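Local structure of cellulase (5HOS) at residues A[59-71]-A[326-338]. The protein probably hydrolyses internal beta-1,4-glucosidic bonds of cellulose, as an endoglucanase of glycosyl hydrolase family 5. Residues are numbered along the deposited sequence; the frame is centred on the assembly and turned at random.
Sequences EYAYFAGKHMNTV and DKPQMSILSPRAR
With chi1 at 171°, CG of Tyr62 stands anti to the backbone N and the phenol reaches Asp326, while Lys66, its chain bent at chi2 and chi3, brings its amine to the same carboxylate. Tyr62 OH donates to Asp326 OD1 (2.7 Å) from above the carboxylate plane, and Lys66 NZ forms a salt bridge with the syn lone pair of Asp326 OD2 (2.6 Å). A water donates to the phenol oxygen and accepts from Lys327 N.

Toward the barrel wall, Met330 curls so that its CE lies in plane at the edge of the Phe63 ring, 3.8 Å from Phe63 CE1, and meets Met68 CE tip to tip. Lys66 CD packs on Met330 CG.

Helix 57-65 ends in a Schellman motif, with Met68 N bonded to Phe63 O, His67 N to Ala64 O, and His67 at C-prime. A helix end closed this way can leave carbonyls to outside donors: Lys66 O accepts from Ser334 OG (2.9 Å), which lies 45° out of the carbonyl plane. Arg338 runs alongside His67, its CD over the ring centre in a CH-pi contact and its guanidinium 22° from the ring plane; Gly65 O lies over the opposite face.

The contact joins the first and last helices of a TIM barrel, closing the helical ring outside strands 29-34 and 298-306, where Phe63 touches Val32 and Ala337 touches Trp301.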
loop_
_atom_site.group_PDB
_atom_site.type_symbol
_atom_site.label_atom_id
_atom_site.label_comp_id
_atom_site.label_asym_id
_atom_site.label_seq_id
_atom_site.Cartn_x
_atom_site.Cartn_y
_atom_site.Cartn_z
ATOM N N GLU A 59 -6.409 17.964 2.276
ATOM C CA GLU A 59 -6.629 16.727 1.519
ATOM C C GLU A 59 -7.070 15.599 2.460
ATOM O O GLU A 59 -8.008 14.856 2.158
ATOM C CB GLU A 59 -5.387 16.364 0.706
ATOM C CG GLU A 59 -5.120 17.371 -0.420
ATOM C CD GLU A 59 -3.905 17.034 -1.263
ATOM O OE1 GLU A 59 -3.826 15.885 -1.734
ATOM O OE2 GLU A 59 -3.030 17.915 -1.460
ATOM N N TYR A 60 -6.458 15.548 3.640
ATOM C CA TYR A 60 -6.822 14.558 4.654
ATOM C C TYR A 60 -8.243 14.821 5.148
ATOM O O TYR A 60 -9.055 13.903 5.217
ATOM C CB TYR A 60 -5.826 14.564 5.818
ATOM C CG TYR A 60 -4.397 14.295 5.395
ATOM C CD1 TYR A 60 -3.565 15.330 4.974
ATOM C CD2 TYR A 60 -3.868 13.005 5.416
ATOM C CE1 TYR A 60 -2.261 15.089 4.585
ATOM C CE2 TYR A 60 -2.564 12.756 5.031
ATOM C CZ TYR A 60 -1.765 13.802 4.604
ATOM O OH TYR A 60 -0.460 13.574 4.216
ATOM N N ALA A 61 -8.546 16.077 5.468
ATOM C CA ALA A 61 -9.890 16.456 5.915
ATOM C C ALA A 61 -10.972 16.057 4.895
ATOM O O ALA A 61 -12.011 15.544 5.280
ATOM C CB ALA A 61 -9.960 17.943 6.220
ATOM N N TYR A 62 -10.703 16.247 3.600
ATOM C CA TYR A 62 -11.652 15.840 2.565
ATOM C C TYR A 62 -11.988 14.346 2.646
ATOM O O TYR A 62 -13.162 13.963 2.680
ATOM C CB TYR A 62 -11.146 16.176 1.151
ATOM C CG TYR A 62 -12.035 15.567 0.086
ATOM C CD1 TYR A 62 -13.300 16.091 -0.178
ATOM C CD2 TYR A 62 -11.640 14.425 -0.618
ATOM C CE1 TYR A 62 -14.135 15.518 -1.128
ATOM C CE2 TYR A 62 -12.466 13.846 -1.570
ATOM C CZ TYR A 62 -13.711 14.394 -1.826
ATOM O OH TYR A 62 -14.524 13.815 -2.776
ATOM N N PHE A 63 -10.961 13.505 2.677
ATOM C CA PHE A 63 -11.192 12.059 2.669
ATOM C C PHE A 63 -11.785 11.563 3.980
ATOM O O PHE A 63 -12.620 10.665 3.969
ATOM C CB PHE A 63 -9.934 11.299 2.229
ATOM C CG PHE A 63 -9.647 11.474 0.764
ATOM C CD1 PHE A 63 -10.496 10.898 -0.188
ATOM C CD2 PHE A 63 -8.594 12.255 0.329
ATOM C CE1 PHE A 63 -10.274 11.075 -1.549
ATOM C CE2 PHE A 63 -8.365 12.434 -1.035
ATOM C CZ PHE A 63 -9.209 11.849 -1.971
ATOM N N ALA A 64 -11.412 12.197 5.091
ATOM C CA ALA A 64 -12.062 11.923 6.383
ATOM C C ALA A 64 -13.545 12.277 6.337
ATOM O O ALA A 64 -14.379 11.524 6.855
ATOM C CB ALA A 64 -11.375 12.679 7.516
ATOM N N GLY A 65 -13.879 13.396 5.688
ATOM C CA GLY A 65 -15.281 13.797 5.502
ATOM C C GLY A 65 -16.079 12.785 4.681
ATOM O O GLY A 65 -17.290 12.666 4.843
ATOM N N LYS A 66 -15.388 12.049 3.807
ATOM C CA LYS A 66 -15.978 10.925 3.066
ATOM C C LYS A 66 -15.902 9.589 3.815
ATOM O O LYS A 66 -16.097 8.532 3.212
ATOM C CB LYS A 66 -15.314 10.803 1.690
ATOM C CG LYS A 66 -15.512 12.020 0.803
ATOM C CD LYS A 66 -16.946 12.116 0.290
ATOM C CE LYS A 66 -17.428 13.547 0.212
ATOM N NZ LYS A 66 -18.858 13.565 -0.203
ATOM N N HIS A 67 -15.639 9.649 5.125
ATOM C CA HIS A 67 -15.663 8.500 6.043
ATOM C C HIS A 67 -14.494 7.524 5.893
ATOM O O HIS A 67 -14.561 6.405 6.401
ATOM C CB HIS A 67 -17.008 7.769 5.982
ATOM C CG HIS A 67 -18.176 8.694 5.975
ATOM N ND1 HIS A 67 -18.520 9.460 7.067
ATOM C CD2 HIS A 67 -19.045 9.022 4.994
ATOM C CE1 HIS A 67 -19.569 10.200 6.769
ATOM N NE2 HIS A 67 -19.908 9.955 5.516
ATOM N N MET A 68 -13.417 7.956 5.235
ATOM C CA MET A 68 -12.187 7.163 5.173
ATOM C C MET A 68 -11.367 7.468 6.404
ATOM O O MET A 68 -11.357 8.605 6.876
ATOM C CB MET A 68 -11.386 7.500 3.917
ATOM C CG MET A 68 -11.986 6.871 2.689
ATOM S SD MET A 68 -11.280 7.506 1.176
ATOM C CE MET A 68 -12.128 6.457 -0.010
ATOM N N ASN A 69 -10.686 6.454 6.928
ATOM C CA ASN A 69 -9.796 6.647 8.069
ATOM C C ASN A 69 -8.319 6.377 7.789
ATOM O O ASN A 69 -7.523 6.390 8.714
ATOM C CB ASN A 69 -10.272 5.818 9.270
ATOM C CG ASN A 69 -10.064 4.322 9.080
ATOM O OD1 ASN A 69 -9.727 3.862 7.996
ATOM N ND2 ASN A 69 -10.263 3.558 10.144
ATOM N N THR A 70 -7.946 6.145 6.531
ATOM C CA THR A 70 -6.578 5.733 6.197
ATOM C C THR A 70 -6.078 6.417 4.930
ATOM O O THR A 70 -6.811 6.549 3.963
ATOM C CB THR A 70 -6.504 4.199 6.036
ATOM O OG1 THR A 70 -6.957 3.575 7.248
ATOM C CG2 THR A 70 -5.084 3.723 5.741
ATOM N N VAL A 71 -4.829 6.869 4.975
ATOM C CA VAL A 71 -4.092 7.335 3.809
ATOM C C VAL A 71 -2.907 6.401 3.633
ATOM O O VAL A 71 -2.151 6.172 4.576
ATOM C CB VAL A 71 -3.601 8.791 4.000
ATOM C CG1 VAL A 71 -2.496 9.156 3.014
ATOM C CG2 VAL A 71 -4.784 9.743 3.879
ATOM N N ASP A 326 -17.090 15.727 -5.753
ATOM C CA ASP A 326 -16.654 14.334 -5.675
ATOM C C ASP A 326 -16.544 13.724 -7.061
ATOM O O ASP A 326 -17.325 14.055 -7.964
ATOM C CB ASP A 326 -17.656 13.491 -4.888
ATOM C CG ASP A 326 -17.814 13.937 -3.463
ATOM O OD1 ASP A 326 -17.007 14.755 -2.978
ATOM O OD2 ASP A 326 -18.768 13.456 -2.822
ATOM N N LYS A 327 -15.581 12.823 -7.215
ATOM C CA LYS A 327 -15.487 12.001 -8.417
ATOM C C LYS A 327 -16.517 10.857 -8.350
ATOM O O LYS A 327 -16.968 10.489 -7.254
ATOM C CB LYS A 327 -14.069 11.454 -8.581
ATOM C CG LYS A 327 -13.042 12.525 -8.934
ATOM C CD LYS A 327 -13.105 12.923 -10.408
ATOM C CE LYS A 327 -11.826 13.611 -10.861
ATOM N NZ LYS A 327 -11.623 14.920 -10.188
ATOM N N PRO A 328 -16.896 10.293 -9.515
ATOM C CA PRO A 328 -17.970 9.289 -9.568
ATOM C C PRO A 328 -17.814 8.109 -8.616
ATOM O O PRO A 328 -18.760 7.767 -7.912
ATOM C CB PRO A 328 -17.928 8.813 -11.025
ATOM C CG PRO A 328 -17.455 10.004 -11.783
ATOM C CD PRO A 328 -16.476 10.701 -10.875
ATOM N N GLN A 329 -16.616 7.530 -8.555
ATOM C CA GLN A 329 -16.398 6.315 -7.761
ATOM C C GLN A 329 -16.564 6.537 -6.257
ATOM O O GLN A 329 -16.801 5.576 -5.525
ATOM C CB GLN A 329 -15.020 5.706 -8.044
ATOM C CG GLN A 329 -14.797 5.283 -9.492
ATOM C CD GLN A 329 -14.096 6.345 -10.322
ATOM O OE1 GLN A 329 -14.397 7.539 -10.204
ATOM N NE2 GLN A 329 -13.167 5.922 -11.170
ATOM N N MET A 330 -16.441 7.788 -5.799
ATOM C CA MET A 330 -16.623 8.116 -4.384
ATOM C C MET A 330 -18.035 7.818 -3.855
ATOM O O MET A 330 -18.202 7.546 -2.665
ATOM C CB MET A 330 -16.258 9.592 -4.118
ATOM C CG MET A 330 -16.160 9.978 -2.645
ATOM S SD MET A 330 -15.024 8.955 -1.670
ATOM C CE MET A 330 -13.480 9.324 -2.511
ATOM N N SER A 331 -19.046 7.852 -4.726
ATOM C CA SER A 331 -20.417 7.523 -4.309
ATOM C C SER A 331 -20.561 6.056 -3.879
ATOM O O SER A 331 -21.497 5.715 -3.161
ATOM C CB SER A 331 -21.427 7.861 -5.415
ATOM O OG SER A 331 -21.315 6.957 -6.496
ATOM N N ILE A 332 -19.636 5.201 -4.320
ATOM C CA ILE A 332 -19.538 3.816 -3.842
ATOM C C ILE A 332 -18.545 3.684 -2.687
ATOM O O ILE A 332 -18.841 3.013 -1.697
ATOM C CB ILE A 332 -19.140 2.860 -4.988
ATOM C CG1 ILE A 332 -20.198 2.912 -6.103
ATOM C CG2 ILE A 332 -18.967 1.431 -4.464
ATOM C CD1 ILE A 332 -19.739 2.367 -7.442
ATOM N N LEU A 333 -17.370 4.305 -2.818
ATOM C CA LEU A 333 -16.317 4.174 -1.797
ATOM C C LEU A 333 -16.726 4.755 -0.451
ATOM O O LEU A 333 -16.420 4.169 0.594
ATOM C CB LEU A 333 -15.014 4.829 -2.258
ATOM C CG LEU A 333 -14.328 4.192 -3.465
ATOM C CD1 LEU A 333 -13.282 5.132 -4.051
ATOM C CD2 LEU A 333 -13.699 2.851 -3.090
ATOM N N SER A 334 -17.422 5.893 -0.479
ATOM C CA SER A 334 -17.771 6.603 0.749
ATOM C C SER A 334 -18.724 5.816 1.667
ATOM O O SER A 334 -18.405 5.633 2.842
ATOM C CB SER A 334 -18.294 8.017 0.445
ATOM O OG SER A 334 -18.512 8.738 1.641
ATOM N N PRO A 335 -19.878 5.333 1.148
ATOM C CA PRO A 335 -20.743 4.532 2.036
ATOM C C PRO A 335 -20.100 3.222 2.526
ATOM O O PRO A 335 -20.377 2.790 3.645
ATOM C CB PRO A 335 -22.003 4.259 1.193
ATOM C CG PRO A 335 -21.686 4.684 -0.197
ATOM C CD PRO A 335 -20.530 5.636 -0.142
ATOM N N ARG A 336 -19.247 2.610 1.708
ATOM C CA ARG A 336 -18.523 1.398 2.117
ATOM C C ARG A 336 -17.507 1.714 3.219
ATOM O O ARG A 336 -17.404 0.979 4.206
ATOM C CB ARG A 336 -17.844 0.742 0.912
ATOM C CG ARG A 336 -18.825 0.201 -0.119
ATOM C CD ARG A 336 -19.484 -1.085 0.353
ATOM N NE ARG A 336 -20.382 -1.641 -0.658
ATOM C CZ ARG A 336 -21.096 -2.760 -0.516
ATOM N NH1 ARG A 336 -21.881 -3.166 -1.509
ATOM N NH2 ARG A 336 -21.036 -3.474 0.607
ATOM N N ALA A 337 -16.783 2.820 3.059
ATOM C CA ALA A 337 -15.885 3.311 4.106
ATOM C C ALA A 337 -16.639 3.607 5.402
ATOM O O ALA A 337 -16.174 3.256 6.485
ATOM C CB ALA A 337 -15.129 4.550 3.635
ATOM N N ARG A 338 -17.812 4.230 5.284
ATOM C CA ARG A 338 -18.625 4.568 6.458
ATOM C C ARG A 338 -19.011 3.344 7.294
ATOM O O ARG A 338 -18.981 3.406 8.516
ATOM C CB ARG A 338 -19.880 5.346 6.054
ATOM C CG ARG A 338 -20.617 5.963 7.230
ATOM C CD ARG A 338 -21.754 6.861 6.769
ATOM N NE ARG A 338 -22.144 7.801 7.824
ATOM C CZ ARG A 338 -22.832 8.931 7.643
ATOM N NH1 ARG A 338 -23.245 9.315 6.432
ATOM N NH2 ARG A 338 -23.112 9.698 8.694
HETATM O O HOH W 1 -13.934 12.202 -4.882
#